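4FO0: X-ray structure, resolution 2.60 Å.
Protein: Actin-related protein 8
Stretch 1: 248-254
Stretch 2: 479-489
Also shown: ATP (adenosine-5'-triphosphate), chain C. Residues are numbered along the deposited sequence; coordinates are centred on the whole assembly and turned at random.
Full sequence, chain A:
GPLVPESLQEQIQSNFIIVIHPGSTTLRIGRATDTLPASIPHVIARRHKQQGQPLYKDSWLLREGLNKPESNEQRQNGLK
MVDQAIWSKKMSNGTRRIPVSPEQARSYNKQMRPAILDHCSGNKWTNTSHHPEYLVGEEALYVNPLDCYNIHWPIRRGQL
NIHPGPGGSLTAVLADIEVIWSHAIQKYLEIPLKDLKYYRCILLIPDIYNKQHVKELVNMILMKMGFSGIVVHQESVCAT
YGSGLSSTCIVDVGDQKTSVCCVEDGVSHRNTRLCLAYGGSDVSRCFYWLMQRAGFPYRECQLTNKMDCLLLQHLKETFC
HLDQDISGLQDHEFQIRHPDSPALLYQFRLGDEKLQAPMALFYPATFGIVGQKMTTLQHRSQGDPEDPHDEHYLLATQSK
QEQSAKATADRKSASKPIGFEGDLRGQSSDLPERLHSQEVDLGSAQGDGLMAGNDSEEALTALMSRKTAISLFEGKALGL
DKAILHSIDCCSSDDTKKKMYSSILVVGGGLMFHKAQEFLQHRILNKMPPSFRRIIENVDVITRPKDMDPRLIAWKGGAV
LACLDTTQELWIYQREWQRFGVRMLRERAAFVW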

# COMPACT_ATOMS: atom_id res chain seq x y z
N THR A 248 -16.54 6.94 10.63
CA THR A 248 -16.48 5.83 9.70
C THR A 248 -15.42 4.83 10.13
O THR A 248 -14.45 5.19 10.80
CB THR A 248 -16.15 6.34 8.26
OG1 THR A 248 -16.14 5.25 7.33
CG2 THR A 248 -14.80 7.04 8.22
N CYS A 249 -15.63 3.58 9.77
CA CYS A 249 -14.57 2.60 9.86
C CYS A 249 -13.67 2.74 8.61
O CYS A 249 -14.17 2.74 7.48
CB CYS A 249 -15.16 1.19 9.96
SG CYS A 249 -13.93 -0.13 10.08
N ILE A 250 -12.37 2.91 8.82
CA ILE A 250 -11.42 3.07 7.72
C ILE A 250 -10.57 1.84 7.54
O ILE A 250 -10.02 1.30 8.51
CB ILE A 250 -10.41 4.19 7.98
CG1 ILE A 250 -11.10 5.37 8.63
CG2 ILE A 250 -9.69 4.57 6.67
CD1 ILE A 250 -12.29 5.84 7.84
N VAL A 251 -10.42 1.43 6.29
CA VAL A 251 -9.55 0.31 5.97
C VAL A 251 -8.58 0.78 4.91
O VAL A 251 -8.99 1.19 3.83
CB VAL A 251 -10.34 -0.88 5.40
CG1 VAL A 251 -9.39 -2.02 5.12
CG2 VAL A 251 -11.44 -1.30 6.35
N ASP A 252 -7.29 0.76 5.23
CA ASP A 252 -6.31 1.13 4.22
C ASP A 252 -5.57 -0.13 3.78
O ASP A 252 -4.73 -0.65 4.52
CB ASP A 252 -5.34 2.18 4.76
CG ASP A 252 -4.30 2.65 3.71
OD1 ASP A 252 -3.95 1.86 2.80
OD2 ASP A 252 -3.83 3.81 3.80
N VAL A 253 -5.90 -0.62 2.59
CA VAL A 253 -5.15 -1.75 2.04
C VAL A 253 -4.05 -1.24 1.14
O VAL A 253 -4.31 -0.70 0.06
CB VAL A 253 -6.03 -2.73 1.24
CG1 VAL A 253 -5.29 -4.05 1.08
CG2 VAL A 253 -7.36 -2.94 1.92
N GLY A 254 -2.81 -1.40 1.59
CA GLY A 254 -1.69 -0.94 0.81
C GLY A 254 -1.02 -2.08 0.10
O GLY A 254 -1.62 -3.15 -0.11
N GLY A 479 -8.42 -12.42 8.45
CA GLY A 479 -9.00 -11.96 7.21
C GLY A 479 -9.55 -10.54 7.30
O GLY A 479 -9.93 -10.05 8.37
N LEU A 480 -9.58 -9.86 6.17
CA LEU A 480 -9.95 -8.46 6.14
C LEU A 480 -11.33 -8.19 6.78
O LEU A 480 -11.47 -7.29 7.61
CB LEU A 480 -9.86 -7.96 4.71
CG LEU A 480 -10.18 -6.50 4.46
CD1 LEU A 480 -9.36 -5.64 5.38
CD2 LEU A 480 -9.88 -6.17 3.01
N ASP A 481 -12.33 -8.99 6.43
CA ASP A 481 -13.69 -8.82 6.97
C ASP A 481 -13.80 -9.08 8.48
O ASP A 481 -14.46 -8.32 9.20
CB ASP A 481 -14.69 -9.67 6.19
CG ASP A 481 -14.30 -11.16 6.12
OD1 ASP A 481 -13.14 -11.52 6.44
OD2 ASP A 481 -15.17 -11.96 5.72
N LYS A 482 -13.17 -10.15 8.96
CA LYS A 482 -13.09 -10.43 10.39
C LYS A 482 -12.44 -9.27 11.16
O LYS A 482 -12.88 -8.92 12.26
CB LYS A 482 -12.29 -11.71 10.62
CG LYS A 482 -12.94 -12.94 10.03
CD LYS A 482 -12.14 -14.21 10.30
CE LYS A 482 -12.69 -15.40 9.51
NZ LYS A 482 -12.61 -15.18 8.01
N ALA A 483 -11.38 -8.70 10.59
CA ALA A 483 -10.69 -7.58 11.19
C ALA A 483 -11.60 -6.36 11.28
O ALA A 483 -11.65 -5.68 12.31
CB ALA A 483 -9.47 -7.23 10.40
N ILE A 484 -12.30 -6.06 10.20
CA ILE A 484 -13.23 -4.95 10.22
C ILE A 484 -14.24 -5.13 11.33
O ILE A 484 -14.47 -4.22 12.12
CB ILE A 484 -13.96 -4.81 8.89
CG1 ILE A 484 -12.97 -4.32 7.83
CG2 ILE A 484 -15.17 -3.85 9.03
CD1 ILE A 484 -13.50 -4.41 6.43
N LEU A 485 -14.85 -6.31 11.38
CA LEU A 485 -15.85 -6.63 12.39
C LEU A 485 -15.25 -6.52 13.79
O LEU A 485 -15.75 -5.79 14.65
CB LEU A 485 -16.40 -8.03 12.15
CG LEU A 485 -17.29 -8.14 10.92
CD1 LEU A 485 -17.84 -9.54 10.75
CD2 LEU A 485 -18.41 -7.13 10.97
N HIS A 486 -14.16 -7.24 14.01
CA HIS A 486 -13.49 -7.20 15.30
C HIS A 486 -13.19 -5.78 15.76
O HIS A 486 -13.38 -5.44 16.92
CB HIS A 486 -12.20 -8.00 15.23
CG HIS A 486 -11.40 -7.94 16.49
ND1 HIS A 486 -10.54 -6.91 16.78
CD2 HIS A 486 -11.35 -8.79 17.54
CE1 HIS A 486 -9.98 -7.12 17.95
NE2 HIS A 486 -10.45 -8.26 18.44
N SER A 487 -12.71 -4.95 14.85
CA SER A 487 -12.38 -3.57 15.15
C SER A 487 -13.62 -2.79 15.63
O SER A 487 -13.59 -2.11 16.65
CB SER A 487 -11.79 -2.92 13.89
OG SER A 487 -11.72 -1.50 13.98
N ILE A 488 -14.70 -2.90 14.88
CA ILE A 488 -15.94 -2.20 15.20
C ILE A 488 -16.49 -2.69 16.52
O ILE A 488 -17.08 -1.93 17.29
CB ILE A 488 -16.99 -2.42 14.09
CG1 ILE A 488 -16.49 -1.79 12.78
CG2 ILE A 488 -18.33 -1.85 14.50
CD1 ILE A 488 -17.42 -1.93 11.61
N ASP A 489 -16.29 -3.97 16.78
CA ASP A 489 -16.75 -4.59 18.01
C ASP A 489 -16.01 -4.07 19.23
O ASP A 489 -16.46 -4.24 20.37
CB ASP A 489 -16.58 -6.09 17.91
CG ASP A 489 -17.25 -6.81 19.05
OD1 ASP A 489 -18.36 -6.36 19.45
OD2 ASP A 489 -16.68 -7.80 19.53
PG ATP C . 1.56 0.31 2.33
O1G ATP C . 0.33 1.14 2.57
O2G ATP C . 2.83 0.84 2.97
O3G ATP C . 1.39 -1.18 2.52
PB ATP C . 1.57 1.73 -0.20
O1B ATP C . 2.80 1.79 -1.08
O2B ATP C . 0.99 2.94 0.51
O3B ATP C . 1.83 0.47 0.76
PA ATP C . -0.59 1.76 -2.07
O1A ATP C . 0.25 2.51 -3.07
O2A ATP C . -1.73 2.41 -1.33
O3A ATP C . 0.41 1.02 -1.06
O5' ATP C . -1.17 0.47 -2.82
C5' ATP C . -0.26 -0.31 -3.57
C4' ATP C . -0.95 -1.60 -3.96
O4' ATP C . -2.10 -1.25 -4.71
C3' ATP C . -0.10 -2.48 -4.85
O3' ATP C . -0.10 -3.82 -4.34
C2' ATP C . -0.78 -2.43 -6.19
O2' ATP C . -0.66 -3.64 -6.93
C1' ATP C . -2.21 -2.20 -5.76
N9 ATP C . -3.03 -1.75 -6.89
C8 ATP C . -2.90 -0.59 -7.56
N7 ATP C . -3.82 -0.51 -8.55
C5 ATP C . -4.55 -1.63 -8.52
C6 ATP C . -5.67 -2.17 -9.30
N6 ATP C . -6.19 -1.45 -10.33
N1 ATP C . -6.15 -3.40 -8.95
C2 ATP C . -5.63 -4.11 -7.93
N3 ATP C . -4.59 -3.67 -7.18
C4 ATP C . -4.03 -2.45 -7.43

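The contact between the strand 248-253 and the helix that begins at Leu480 is wholly apolar. Their axes come within 9.8 Å and their directions differ by 144°, so the two run roughly antiparallel: Val253 and Val251 meet the start of the helix, Cys249 its later turns. Alternation along the strand points Cys249, Val251 and Val253 toward the helix, while Leu480, Ile484 and Ile488 recur every four residues, about one helical turn, and supply the opposing surface.

The tightest packing surrounds Val251. Its CG1 lies 3.6 Å from Leu480 CD1 and its CG2 3.7 Å from Ile484 CG1, so the beta-branched side chain spreads its two methyls between successive turns. Val253 CG2 reaches Leu480 CD2 at 4.2 Å, which lets the forked leucine touch both valines. Cys249 SG sits 4.1 Å from both Ile484 CG2 and Ile488 CG1; its small, weakly polar sulfur suits this buried apolar place. The two isoleucines leave the helix sideways, but their ends come nearer the strand.

No hydrogen bond crosses the contact. Within the helix, i to i+4 bonds such as Ile484 N to Leu480 O (3.0 Å) join successive turns, with Gly479 at the N-cap position; the contact with the strand is made by side chains.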